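Local coordinates for protein CcbJ (Streptomyces caelestis, PDB 4HGZ) that probably transfers a methyl group from S-adenosyl-L-methionine to a nitrogen of its substrate, as a member of the S-adenosyl-L-methionine-dependent methyltransferase family, at residues 54-59 against 265-270; 65-70 against 123-128; 98-103 against 111-116; 138-143 against 150-155. All blocks are in the same frame, centred on the assembly; numbering follows the deposited sequence.

Contact 1 (54-59 against 265-270); sequences ALFVAA and YHVSVY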
loop_
_atom_site.group_PDB
_atom_site.type_symbol
_atom_site.label_atom_id
_atom_site.label_comp_id
_atom_site.label_asym_id
_atom_site.label_seq_id
_atom_site.Cartn_x
_atom_site.Cartn_y
_atom_site.Cartn_z
ATOM N N ALA C 54 -20.104 -29.513 -10.136
ATOM C CA ALA C 54 -21.013 -30.551 -10.607
ATOM C C ALA C 54 -21.868 -31.053 -9.445
ATOM O O ALA C 54 -23.103 -31.042 -9.500
ATOM C CB ALA C 54 -20.239 -31.699 -11.262
ATOM N N LEU C 55 -21.205 -31.483 -8.380
ATOM C CA LEU C 55 -21.914 -31.992 -7.222
ATOM C C LEU C 55 -22.939 -30.943 -6.791
ATOM O O LEU C 55 -24.127 -31.241 -6.627
ATOM C CB LEU C 55 -20.925 -32.327 -6.101
ATOM C CG LEU C 55 -20.027 -33.564 -6.330
ATOM C CD1 LEU C 55 -18.725 -33.536 -5.496
ATOM C CD2 LEU C 55 -20.790 -34.866 -6.074
ATOM N N PHE C 56 -22.481 -29.704 -6.651
ATOM C CA PHE C 56 -23.359 -28.615 -6.249
ATOM C C PHE C 56 -24.607 -28.543 -7.115
ATOM O O PHE C 56 -25.721 -28.586 -6.601
ATOM C CB PHE C 56 -22.626 -27.279 -6.290
ATOM C CG PHE C 56 -23.396 -26.157 -5.663
ATOM C CD1 PHE C 56 -23.230 -25.851 -4.330
ATOM C CD2 PHE C 56 -24.284 -25.410 -6.410
ATOM C CE1 PHE C 56 -23.943 -24.823 -3.753
ATOM C CE2 PHE C 56 -25.003 -24.377 -5.837
ATOM C CZ PHE C 56 -24.836 -24.088 -4.508
ATOM N N VAL C 57 -24.425 -28.425 -8.428
ATOM C CA VAL C 57 -25.566 -28.353 -9.340
ATOM C C VAL C 57 -26.435 -29.617 -9.272
ATOM O O VAL C 57 -27.656 -29.529 -9.112
ATOM C CB VAL C 57 -25.125 -28.053 -10.784
ATOM C CG1 VAL C 57 -26.272 -28.254 -11.739
ATOM C CG2 VAL C 57 -24.608 -26.629 -10.886
ATOM N N ALA C 58 -25.802 -30.787 -9.362
ATOM C CA ALA C 58 -26.511 -32.070 -9.217
ATOM C C ALA C 58 -27.455 -32.090 -8.017
ATOM O O ALA C 58 -28.616 -32.478 -8.146
ATOM C CB ALA C 58 -25.525 -33.220 -9.116
ATOM N N ALA C 59 -26.958 -31.680 -6.852
ATOM C CA ALA C 59 -27.779 -31.667 -5.638
ATOM C C ALA C 59 -29.051 -30.847 -5.821
ATOM O O ALA C 59 -30.056 -31.095 -5.159
ATOM C CB ALA C 59 -26.975 -31.158 -4.431
ATOM N N TYR C 265 -14.647 -15.007 -4.393
ATOM C CA TYR C 265 -15.812 -15.271 -5.238
ATOM C C TYR C 265 -17.056 -15.467 -4.409
ATOM O O TYR C 265 -16.992 -15.580 -3.190
ATOM C CB TYR C 265 -15.585 -16.524 -6.098
ATOM C CG TYR C 265 -14.649 -16.259 -7.235
ATOM C CD1 TYR C 265 -15.136 -15.892 -8.488
ATOM C CD2 TYR C 265 -13.272 -16.336 -7.058
ATOM C CE1 TYR C 265 -14.275 -15.631 -9.542
ATOM C CE2 TYR C 265 -12.400 -16.064 -8.110
ATOM C CZ TYR C 265 -12.913 -15.713 -9.345
ATOM O OH TYR C 265 -12.067 -15.448 -10.388
ATOM N N HIS C 266 -18.198 -15.515 -5.076
ATOM C CA HIS C 266 -19.367 -16.073 -4.440
ATOM C C HIS C 266 -20.119 -16.982 -5.395
ATOM O O HIS C 266 -19.961 -16.904 -6.608
ATOM C CB HIS C 266 -20.279 -14.996 -3.880
ATOM C CG HIS C 266 -20.889 -14.113 -4.922
ATOM N ND1 HIS C 266 -22.105 -14.389 -5.508
ATOM C CD2 HIS C 266 -20.469 -12.942 -5.455
ATOM C CE1 HIS C 266 -22.396 -13.436 -6.376
ATOM N NE2 HIS C 266 -21.422 -12.544 -6.358
ATOM N N VAL C 267 -20.900 -17.878 -4.813
ATOM C CA VAL C 267 -21.808 -18.713 -5.547
ATOM C C VAL C 267 -23.179 -18.352 -5.011
ATOM O O VAL C 267 -23.422 -18.412 -3.808
ATOM C CB VAL C 267 -21.516 -20.186 -5.287
ATOM C CG1 VAL C 267 -22.633 -21.052 -5.823
ATOM C CG2 VAL C 267 -20.192 -20.571 -5.894
ATOM N N SER C 268 -24.067 -17.944 -5.900
ATOM C CA SER C 268 -25.377 -17.482 -5.492
ATOM C C SER C 268 -26.448 -18.345 -6.131
ATOM O O SER C 268 -26.332 -18.744 -7.293
ATOM C CB SER C 268 -25.571 -16.017 -5.890
ATOM O OG SER C 268 -24.520 -15.214 -5.382
ATOM N N VAL C 269 -27.486 -18.631 -5.357
ATOM C CA VAL C 269 -28.587 -19.450 -5.814
ATOM C C VAL C 269 -29.886 -18.656 -5.713
ATOM O O VAL C 269 -30.243 -18.164 -4.629
ATOM C CB VAL C 269 -28.727 -20.707 -4.950
ATOM C CG1 VAL C 269 -29.785 -21.631 -5.529
ATOM C CG2 VAL C 269 -27.407 -21.405 -4.833
ATOM N N TYR C 270 -30.591 -18.552 -6.840
ATOM C CA TYR C 270 -31.824 -17.770 -6.933
ATOM C C TYR C 270 -33.015 -18.646 -7.316
ATOM O O TYR C 270 -32.858 -19.659 -8.016
ATOM C CB TYR C 270 -31.669 -16.678 -7.993
ATOM C CG TYR C 270 -30.581 -15.673 -7.711
ATOM C CD1 TYR C 270 -30.834 -14.542 -6.947
ATOM C CD2 TYR C 270 -29.301 -15.852 -8.209
ATOM C CE1 TYR C 270 -29.844 -13.615 -6.698
ATOM C CE2 TYR C 270 -28.309 -14.936 -7.960
ATOM C CZ TYR C 270 -28.581 -13.820 -7.202
ATOM O OH TYR C 270 -27.586 -12.900 -6.945
#

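Contact 2 (65-70 against 123-128); sequences PVLELG and LDLGEQ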
loop_
_atom_site.group_PDB
_atom_site.type_symbol
_atom_site.label_atom_id
_atom_site.label_comp_id
_atom_site.label_asym_id
_atom_site.label_seq_id
_atom_site.Cartn_x
_atom_site.Cartn_y
_atom_site.Cartn_z
ATOM N N PRO C 65 -33.101 -32.201 -16.325
ATOM C CA PRO C 65 -31.997 -31.621 -17.111
ATOM C C PRO C 65 -31.604 -30.197 -16.714
ATOM O O PRO C 65 -32.457 -29.387 -16.345
ATOM C CB PRO C 65 -32.543 -31.625 -18.543
ATOM C CG PRO C 65 -34.044 -31.547 -18.386
ATOM C CD PRO C 65 -34.407 -31.977 -16.971
ATOM N N VAL C 66 -30.315 -29.896 -16.812
ATOM C CA VAL C 66 -29.826 -28.575 -16.462
ATOM C C VAL C 66 -29.187 -27.895 -17.659
ATOM O O VAL C 66 -28.728 -28.554 -18.592
ATOM C CB VAL C 66 -28.797 -28.632 -15.313
ATOM C CG1 VAL C 66 -29.385 -29.354 -14.110
ATOM C CG2 VAL C 66 -27.529 -29.329 -15.777
ATOM N N LEU C 67 -29.149 -26.568 -17.618
ATOM C CA LEU C 67 -28.587 -25.782 -18.700
ATOM C C LEU C 67 -27.371 -25.025 -18.192
ATOM O O LEU C 67 -27.481 -24.257 -17.240
ATOM C CB LEU C 67 -29.631 -24.790 -19.203
ATOM C CG LEU C 67 -29.246 -23.921 -20.397
ATOM C CD1 LEU C 67 -29.416 -24.708 -21.681
ATOM C CD2 LEU C 67 -30.094 -22.656 -20.431
ATOM N N GLU C 68 -26.211 -25.251 -18.806
ATOM C CA GLU C 68 -25.036 -24.462 -18.477
ATOM C C GLU C 68 -24.816 -23.348 -19.501
ATOM O O GLU C 68 -24.601 -23.609 -20.681
ATOM C CB GLU C 68 -23.759 -25.309 -18.346
ATOM C CG GLU C 68 -22.568 -24.421 -17.940
ATOM C CD GLU C 68 -21.239 -25.149 -17.760
ATOM O OE1 GLU C 68 -21.159 -26.363 -18.051
ATOM O OE2 GLU C 68 -20.262 -24.482 -17.328
ATOM N N LEU C 69 -24.881 -22.103 -19.043
ATOM C CA LEU C 69 -24.512 -20.979 -19.875
ATOM C C LEU C 69 -22.993 -20.872 -19.868
ATOM O O LEU C 69 -22.385 -20.808 -18.807
ATOM C CB LEU C 69 -25.109 -19.701 -19.312
ATOM C CG LEU C 69 -26.619 -19.702 -19.131
ATOM C CD1 LEU C 69 -27.096 -18.317 -18.741
ATOM C CD2 LEU C 69 -27.280 -20.135 -20.414
ATOM N N GLY C 70 -22.377 -20.867 -21.046
ATOM C CA GLY C 70 -20.925 -20.738 -21.155
ATOM C C GLY C 70 -20.225 -22.025 -20.804
ATOM O O GLY C 70 -19.366 -22.060 -19.930
ATOM N N LEU C 123 -30.879 -17.662 -28.848
ATOM C CA LEU C 123 -31.286 -19.060 -29.022
ATOM C C LEU C 123 -32.711 -19.316 -28.571
ATOM O O LEU C 123 -33.124 -18.875 -27.507
ATOM C CB LEU C 123 -30.344 -20.004 -28.284
ATOM C CG LEU C 123 -29.126 -20.417 -29.097
ATOM C CD1 LEU C 123 -27.932 -20.614 -28.183
ATOM C CD2 LEU C 123 -29.434 -21.669 -29.869
ATOM N N ASP C 124 -33.460 -20.026 -29.400
ATOM C CA ASP C 124 -34.793 -20.453 -29.041
ATOM C C ASP C 124 -34.709 -21.883 -28.529
ATOM O O ASP C 124 -34.534 -22.821 -29.313
ATOM C CB ASP C 124 -35.712 -20.376 -30.256
ATOM C CG ASP C 124 -37.138 -20.764 -29.931
ATOM O OD1 ASP C 124 -37.479 -20.816 -28.732
ATOM O OD2 ASP C 124 -37.918 -21.012 -30.874
ATOM N N LEU C 125 -34.818 -22.052 -27.215
ATOM C CA LEU C 125 -34.688 -23.377 -26.619
ATOM C C LEU C 125 -36.009 -24.139 -26.548
ATOM O O LEU C 125 -36.060 -25.262 -26.045
ATOM C CB LEU C 125 -34.045 -23.286 -25.240
ATOM C CG LEU C 125 -32.533 -23.069 -25.288
ATOM C CD1 LEU C 125 -31.988 -22.894 -23.894
ATOM C CD2 LEU C 125 -31.840 -24.226 -25.992
ATOM N N GLY C 126 -37.072 -23.524 -27.061
ATOM C CA GLY C 126 -38.376 -24.174 -27.157
ATOM C C GLY C 126 -39.125 -24.327 -25.843
ATOM O O GLY C 126 -38.943 -23.539 -24.907
ATOM N N GLU C 127 -39.967 -25.356 -25.788
ATOM C CA GLU C 127 -40.814 -25.635 -24.635
ATOM C C GLU C 127 -40.020 -26.268 -23.502
ATOM O O GLU C 127 -40.565 -26.569 -22.441
ATOM C CB GLU C 127 -41.946 -26.579 -25.041
ATOM C CG GLU C 127 -42.779 -26.077 -26.202
ATOM C CD GLU C 127 -43.756 -24.988 -25.802
ATOM O OE1 GLU C 127 -43.364 -24.053 -25.069
ATOM O OE2 GLU C 127 -44.926 -25.068 -26.236
ATOM N N GLN C 128 -38.733 -26.484 -23.742
ATOM C CA GLN C 128 -37.872 -27.101 -22.749
ATOM C C GLN C 128 -37.766 -26.236 -21.507
ATOM O O GLN C 128 -37.523 -25.027 -21.595
ATOM C CB GLN C 128 -36.468 -27.313 -23.305
ATOM C CG GLN C 128 -35.579 -28.117 -22.368
ATOM C CD GLN C 128 -36.087 -29.546 -22.185
ATOM O OE1 GLN C 128 -36.083 -30.344 -23.130
ATOM N NE2 GLN C 128 -36.531 -29.873 -20.970
#

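Contact 3 (98-103 against 111-116); sequences DKLREK and NLVVPV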
loop_
_atom_site.group_PDB
_atom_site.type_symbol
_atom_site.label_atom_id
_atom_site.label_comp_id
_atom_site.label_asym_id
_atom_site.label_seq_id
_atom_site.Cartn_x
_atom_site.Cartn_y
_atom_site.Cartn_z
ATOM N N ASP C 98 -16.911 -27.066 -30.758
ATOM C CA ASP C 98 -16.444 -28.180 -31.557
ATOM C C ASP C 98 -15.707 -29.173 -30.663
ATOM O O ASP C 98 -15.931 -30.379 -30.743
ATOM C CB ASP C 98 -15.562 -27.699 -32.713
ATOM C CG ASP C 98 -16.378 -27.165 -33.889
ATOM O OD1 ASP C 98 -17.598 -27.429 -33.931
ATOM O OD2 ASP C 98 -15.802 -26.491 -34.774
ATOM N N LYS C 99 -14.843 -28.659 -29.792
ATOM C CA LYS C 99 -14.072 -29.513 -28.898
ATOM C C LYS C 99 -14.953 -30.259 -27.907
ATOM O O LYS C 99 -14.777 -31.448 -27.685
ATOM C CB LYS C 99 -13.022 -28.709 -28.142
ATOM C CG LYS C 99 -11.648 -28.799 -28.746
ATOM C CD LYS C 99 -10.591 -28.829 -27.664
ATOM C CE LYS C 99 -9.384 -29.647 -28.106
ATOM N NZ LYS C 99 -8.530 -30.043 -26.950
ATOM N N LEU C 100 -15.899 -29.557 -27.304
ATOM C CA LEU C 100 -16.843 -30.215 -26.432
ATOM C C LEU C 100 -17.494 -31.400 -27.154
ATOM O O LEU C 100 -17.665 -32.466 -26.573
ATOM C CB LEU C 100 -17.899 -29.230 -25.935
ATOM C CG LEU C 100 -19.021 -29.878 -25.126
ATOM C CD1 LEU C 100 -18.509 -30.242 -23.770
ATOM C CD2 LEU C 100 -20.211 -28.961 -24.983
ATOM N N ARG C 101 -17.842 -31.218 -28.423
ATOM C CA ARG C 101 -18.481 -32.275 -29.205
ATOM C C ARG C 101 -17.559 -33.462 -29.398
ATOM O O ARG C 101 -17.980 -34.613 -29.326
ATOM C CB ARG C 101 -18.893 -31.751 -30.572
ATOM C CG ARG C 101 -20.131 -30.889 -30.572
ATOM C CD ARG C 101 -20.836 -31.026 -31.897
ATOM N NE ARG C 101 -21.969 -30.124 -32.022
ATOM C CZ ARG C 101 -21.951 -29.037 -32.775
ATOM N NH1 ARG C 101 -20.855 -28.732 -33.451
ATOM N NH2 ARG C 101 -23.021 -28.262 -32.853
ATOM N N GLU C 102 -16.297 -33.168 -29.664
ATOM C CA GLU C 102 -15.296 -34.196 -29.877
ATOM C C GLU C 102 -15.121 -35.022 -28.603
ATOM O O GLU C 102 -15.246 -36.243 -28.619
ATOM C CB GLU C 102 -13.979 -33.532 -30.272
ATOM C CG GLU C 102 -12.963 -34.441 -30.928
ATOM C CD GLU C 102 -11.737 -33.675 -31.410
ATOM O OE1 GLU C 102 -11.731 -32.426 -31.307
ATOM O OE2 GLU C 102 -10.780 -34.324 -31.892
ATOM N N LYS C 103 -14.840 -34.341 -27.499
ATOM C CA LYS C 103 -14.690 -34.994 -26.201
ATOM C C LYS C 103 -15.935 -35.788 -25.814
ATOM O O LYS C 103 -15.837 -36.893 -25.276
ATOM C CB LYS C 103 -14.349 -33.963 -25.124
ATOM C CG LYS C 103 -12.919 -33.448 -25.224
ATOM C CD LYS C 103 -12.724 -32.123 -24.500
ATOM C CE LYS C 103 -13.015 -32.239 -23.019
ATOM N NZ LYS C 103 -12.624 -30.999 -22.290
ATOM N N ASN C 111 -23.186 -39.006 -23.850
ATOM C CA ASN C 111 -24.588 -38.966 -24.252
ATOM C C ASN C 111 -25.462 -38.131 -23.311
ATOM O O ASN C 111 -26.572 -37.749 -23.672
ATOM C CB ASN C 111 -25.155 -40.378 -24.383
ATOM C CG ASN C 111 -25.208 -41.103 -23.053
ATOM O OD1 ASN C 111 -24.533 -40.726 -22.096
ATOM N ND2 ASN C 111 -26.016 -42.143 -22.985
ATOM N N LEU C 112 -24.974 -37.849 -22.109
ATOM C CA LEU C 112 -25.715 -36.966 -21.200
ATOM C C LEU C 112 -25.462 -35.477 -21.447
ATOM O O LEU C 112 -26.068 -34.625 -20.791
ATOM C CB LEU C 112 -25.427 -37.306 -19.743
ATOM C CG LEU C 112 -25.965 -38.661 -19.274
ATOM C CD1 LEU C 112 -25.574 -38.912 -17.845
ATOM C CD2 LEU C 112 -27.472 -38.727 -19.426
ATOM N N VAL C 113 -24.571 -35.178 -22.391
ATOM C CA VAL C 113 -24.216 -33.798 -22.727
ATOM C C VAL C 113 -24.775 -33.331 -24.076
ATOM O O VAL C 113 -24.495 -33.929 -25.102
ATOM C CB VAL C 113 -22.709 -33.631 -22.805
ATOM C CG1 VAL C 113 -22.367 -32.162 -22.977
ATOM C CG2 VAL C 113 -22.060 -34.206 -21.564
ATOM N N VAL C 114 -25.539 -32.243 -24.068
ATOM C CA VAL C 114 -26.165 -31.750 -25.277
ATOM C C VAL C 114 -25.592 -30.396 -25.660
ATOM O O VAL C 114 -25.995 -29.369 -25.118
ATOM C CB VAL C 114 -27.678 -31.614 -25.080
ATOM C CG1 VAL C 114 -28.351 -31.168 -26.368
ATOM C CG2 VAL C 114 -28.253 -32.928 -24.603
ATOM N N PRO C 115 -24.651 -30.387 -26.610
ATOM C CA PRO C 115 -23.951 -29.162 -26.993
ATOM C C PRO C 115 -24.839 -28.226 -27.807
ATOM O O PRO C 115 -25.382 -28.635 -28.829
ATOM C CB PRO C 115 -22.793 -29.670 -27.864
ATOM C CG PRO C 115 -22.868 -31.176 -27.832
ATOM C CD PRO C 115 -24.250 -31.535 -27.436
ATOM N N VAL C 116 -24.981 -26.983 -27.360
ATOM C CA VAL C 116 -25.783 -26.004 -28.084
ATOM C C VAL C 116 -24.966 -24.782 -28.484
ATOM O O VAL C 116 -24.614 -23.969 -27.639
ATOM C CB VAL C 116 -26.952 -25.512 -27.241
ATOM C CG1 VAL C 116 -27.804 -24.530 -28.041
ATOM C CG2 VAL C 116 -27.771 -26.689 -26.734
#

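Contact 4 (138-143 against 150-155); sequences NTLFCL and IDCMRQ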
loop_
_atom_site.group_PDB
_atom_site.type_symbol
_atom_site.label_atom_id
_atom_site.label_comp_id
_atom_site.label_asym_id
_atom_site.label_seq_id
_atom_site.Cartn_x
_atom_site.Cartn_y
_atom_site.Cartn_z
ATOM N N ASN C 138 -17.556 -16.481 -13.719
ATOM C CA ASN C 138 -17.736 -15.162 -14.332
ATOM C C ASN C 138 -18.457 -15.120 -15.666
ATOM O O ASN C 138 -18.392 -14.113 -16.367
ATOM C CB ASN C 138 -16.396 -14.438 -14.463
ATOM C CG ASN C 138 -15.775 -14.128 -13.121
ATOM O OD1 ASN C 138 -16.474 -13.835 -12.155
ATOM N ND2 ASN C 138 -14.460 -14.201 -13.050
ATOM N N THR C 139 -19.154 -16.187 -16.029
ATOM C CA THR C 139 -19.831 -16.184 -17.317
ATOM C C THR C 139 -20.843 -15.037 -17.395
ATOM O O THR C 139 -20.897 -14.297 -18.379
ATOM C CB THR C 139 -20.494 -17.525 -17.625
ATOM O OG1 THR C 139 -19.484 -18.457 -18.015
ATOM C CG2 THR C 139 -21.475 -17.384 -18.787
ATOM N N LEU C 140 -21.633 -14.872 -16.346
ATOM C CA LEU C 140 -22.613 -13.802 -16.344
ATOM C C LEU C 140 -21.943 -12.468 -16.584
ATOM O O LEU C 140 -22.523 -11.596 -17.222
ATOM C CB LEU C 140 -23.357 -13.761 -15.012
ATOM C CG LEU C 140 -24.348 -12.610 -14.871
ATOM C CD1 LEU C 140 -25.477 -12.788 -15.848
ATOM C CD2 LEU C 140 -24.867 -12.552 -13.432
ATOM N N PHE C 141 -20.731 -12.292 -16.055
ATOM C CA PHE C 141 -20.060 -10.986 -16.142
ATOM C C PHE C 141 -19.381 -10.779 -17.488
ATOM O O PHE C 141 -18.654 -9.805 -17.680
ATOM C CB PHE C 141 -19.052 -10.793 -15.006
ATOM C CG PHE C 141 -19.683 -10.637 -13.642
ATOM C CD1 PHE C 141 -21.042 -10.388 -13.505
ATOM C CD2 PHE C 141 -18.910 -10.712 -12.492
ATOM C CE1 PHE C 141 -21.619 -10.235 -12.237
ATOM C CE2 PHE C 141 -19.481 -10.558 -11.220
ATOM C CZ PHE C 141 -20.833 -10.317 -11.092
ATOM N N CYS C 142 -19.600 -11.707 -18.410
ATOM C CA CYS C 142 -19.083 -11.586 -19.779
ATOM C C CYS C 142 -19.979 -10.674 -20.600
ATOM O O CYS C 142 -19.559 -10.127 -21.611
ATOM C CB CYS C 142 -19.000 -12.963 -20.451
ATOM S SG CYS C 142 -17.607 -13.958 -19.835
ATOM N N LEU C 143 -21.222 -10.524 -20.154
ATOM C CA LEU C 143 -22.145 -9.582 -20.753
ATOM C C LEU C 143 -21.759 -8.182 -20.282
ATOM O O LEU C 143 -21.739 -7.900 -19.084
ATOM C CB LEU C 143 -23.562 -9.941 -20.335
ATOM C CG LEU C 143 -23.936 -11.351 -20.807
ATOM C CD1 LEU C 143 -25.231 -11.844 -20.194
ATOM C CD2 LEU C 143 -24.020 -11.363 -22.317
ATOM N N ILE C 150 -29.214 -8.295 -16.443
ATOM C CA ILE C 150 -30.606 -8.447 -16.060
ATOM C C ILE C 150 -31.384 -9.283 -17.095
ATOM O O ILE C 150 -32.015 -10.277 -16.748
ATOM C CB ILE C 150 -31.265 -7.086 -15.881
ATOM C CG1 ILE C 150 -30.582 -6.333 -14.740
ATOM C CG2 ILE C 150 -32.756 -7.246 -15.637
ATOM C CD1 ILE C 150 -31.195 -4.983 -14.454
ATOM N N ASP C 151 -31.316 -8.899 -18.367
ATOM C CA ASP C 151 -32.009 -9.660 -19.412
ATOM C C ASP C 151 -31.639 -11.128 -19.329
ATOM O O ASP C 151 -32.502 -12.000 -19.398
ATOM C CB ASP C 151 -31.668 -9.138 -20.804
ATOM C CG ASP C 151 -32.272 -7.777 -21.079
ATOM O OD1 ASP C 151 -33.065 -7.305 -20.240
ATOM O OD2 ASP C 151 -31.960 -7.179 -22.136
ATOM N N CYS C 152 -30.348 -11.405 -19.181
ATOM C CA CYS C 152 -29.899 -12.777 -19.121
ATOM C C CYS C 152 -30.544 -13.501 -17.936
ATOM O O CYS C 152 -31.097 -14.602 -18.082
ATOM C CB CYS C 152 -28.385 -12.840 -19.022
ATOM S SG CYS C 152 -27.753 -14.516 -18.864
ATOM N N MET C 153 -30.491 -12.878 -16.765
ATOM C CA MET C 153 -31.098 -13.488 -15.585
ATOM C C MET C 153 -32.557 -13.799 -15.868
ATOM O O MET C 153 -33.068 -14.856 -15.479
ATOM C CB MET C 153 -30.961 -12.575 -14.357
ATOM C CG MET C 153 -29.512 -12.150 -14.072
ATOM S SD MET C 153 -29.319 -11.111 -12.613
ATOM C CE MET C 153 -29.148 -12.387 -11.382
ATOM N N ARG C 154 -33.216 -12.886 -16.579
ATOM C CA ARG C 154 -34.628 -13.045 -16.897
ATOM C C ARG C 154 -34.909 -14.216 -17.845
ATOM O O ARG C 154 -35.821 -14.998 -17.599
ATOM C CB ARG C 154 -35.222 -11.743 -17.420
ATOM C CG ARG C 154 -36.705 -11.833 -17.768
ATOM C CD ARG C 154 -37.363 -10.454 -17.712
ATOM N NE ARG C 154 -36.539 -9.425 -18.350
ATOM C CZ ARG C 154 -36.371 -8.192 -17.875
ATOM N NH1 ARG C 154 -36.958 -7.817 -16.739
ATOM N NH2 ARG C 154 -35.601 -7.332 -18.530
ATOM N N GLN C 155 -34.126 -14.359 -18.909
ATOM C CA GLN C 155 -34.303 -15.515 -19.792
ATOM C C GLN C 155 -34.125 -16.802 -19.015
ATOM O O GLN C 155 -34.810 -17.794 -19.265
ATOM C CB GLN C 155 -33.288 -15.519 -20.921
ATOM C CG GLN C 155 -33.307 -14.323 -21.828
ATOM C CD GLN C 155 -32.233 -14.438 -22.882
ATOM O OE1 GLN C 155 -31.423 -13.530 -23.067
ATOM N NE2 GLN C 155 -32.197 -15.577 -23.558
#

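Contact 1 (54-59 against 265-270)
Phe56 of helix 50-61 points the far end of its ring at Val267 and Val269, two alternate residues of strand 265-272. Its CB points at the strand, and an anti first torsion (chi1 -170°) carries the ring off the helix toward the sheet. CE2 comes 4.1 Å from CG1 of Val267 and 4.0 Å from CG2 of Val269. CZ, at the tip, goes deeper between the same two methyls, 4.0 Å from Val267 CG1 and 3.7 Å from Val269 CG2. The methyl of Val269 sits at the ring edge, near its plane, whereas that of Val267 approaches obliquely. A single ring thus spans the two valines, whose side chains both face the helix; Ser268 between them faces the other way. Phe254 meets the ring with planes at about 55°, and Arg256 also packs on Phe56. The strand is held in the mixed sheet by backbone hydrogen bonds to strands 164-171 and 245-251. Through Phe56 the helix reaches the antiparallel part of the methyltransferase sheet. With no hydrogen bond or charge pair across the two segments, their association rests on van der Waals and hydrophobic contact among buried side chains.

Contact 2 (65-70 against 123-128)
Leu67 of strand 66-69 and Leu125 of the loop before strand 130-135 meet tip to tip, and this pair supplies the apolar part of the contact. Leu125 CD1 lies against both methyls of its partner, 3.8 Å from Leu67 CD1 and 4.0 Å from Leu67 CD2. Leu67 holds CG anti to its backbone N (chi1 -177°), which carries the branch out of the sheet toward the loop. Phe120, which binds S-adenosyl-L-homocysteine in another structure of this protein, touches Leu67 too, and Leu159 of helix 146-159 packs on both leucines.

A mixed contact lies at the start of strand 66-69: the amide NE2 of Gln128 passes obliquely by Pro65 CG at 4.0 Å. A bend at the second torsion (chi2 65°) puts the amide beside the proline ring.

No hydrogen bond joins the two segments. Inside the loop, Asp124 OD1 accepts from Gly126 N at 3.2 Å, forming an Asx turn; the N-H comes from above the carboxylate plane, 60° out of it. A type II' beta turn follows from Leu125 to Gln128. Division of labour is the result: the Asx turn and the beta turn shape the loop locally, while dispersion and burial of the leucine methyls fasten it over one of the central parallel strands.

Contact 3 (98-103 against 111-116)
Leu100 and Arg101 of helix 94-106 close over Pro115 of strand 113-117, packing the helix of a beta-alpha-beta unit (strand 87-91, helix 94-106, strand 113-117) on its second strand in this Rossmann-like methyltransferase fold. Leu100 reaches across the proline obliquely, its CD2 3.9 Å from Pro115 CB and, two residues earlier in the strand, 4.3 Å from Val113 CG1. Arg101 contributes its aliphatic stem. The axes of 98-103 and 113-116 approach to 8.9 Å and run nearly antiparallel, at 158°, as expected where the chain returns from helix to strand. Around this layer, Phe78 of helix 77-82 packs on Leu100, and Ala81 of the same helix on Val113. Strand 113-117 is the outermost of the sheet within the chain and is bonded to strand 87-91, which ends in Glu91, a residue of the S-adenosyl-L-homocysteine site. Arg101 also forms a long salt bridge one turn back, NH1 to Asp98 OD1 at 3.5 Å. Nearer the backbone than that charged end, Arg101 CG lies 3.9 Å from Pro115 CG.

Contact 4 (138-143 against 150-155)
Leu143 and Cys152 make the closest approach between loop 138-143 and helix 146-159: Leu143 CD1 lies 3.5 Å from Cys152 CB and 3.9 Å from Cys152 SG. The sulfur stands anti to its backbone N (chi1 177°), which turns it toward the loop, where it also meets Leu140 CD1 at 4.2 Å. The sulfur thus faces methyls of two leucines, one from the short 3-10 turn 140-142 and one just after it. Leu140 is buried, and Leu236 of helix 233-242 packs on it as well.

The loop follows strand 130-135, the fourth parallel strand of the Rossmann-like methyltransferase sheet, and leads into helix 146-159, so the chain folds back on the helix it is about to enter. Phe120, part of the S-adenosyl-L-homocysteine site, lies close to Cys152, and its backbone O accepts a hydrogen bond from Gln155 NE2.

Packing is slacker at Met153, whose CG comes only to 4.5 Å from Leu140 CD1; its side chain also packs on Phe166 and Ala240. Leu143 is itself partly exposed. Toward solvent, Asp151 and Arg154 pair along the helix surface through a salt bridge, Asp151 OD1 to Arg154 NH2 at 3.1 Å, with weak hydrogen-bond geometry. On another side of the helix, Ile150 packs on Leu238 of a neighbouring subunit.

Contact 1 spans most of the chain, from helix 50-61 to strand 265-272, and the other three are nested inside it; contact 3 also lies within the loop closed by contact 2, and contact 4 follows both. Contacts 1, 2 and 3 reach the same seven-stranded mixed sheet. The centre of contact 2 lies about 14 Å from those of contacts 3 and 4 and it touches each, through Leu123 on Val116 and Leu69 on Cys152. Contacts 3 and 4, about 22 Å apart between centres, do not meet. Contacts 1 to 3 join helices and a loop to the sheet, contact 4 a loop to helix 146-159; of the S-adenosyl-L-homocysteine site, Glu91 ends strand 87-91 and Phe120 lies near contacts 2 and 4.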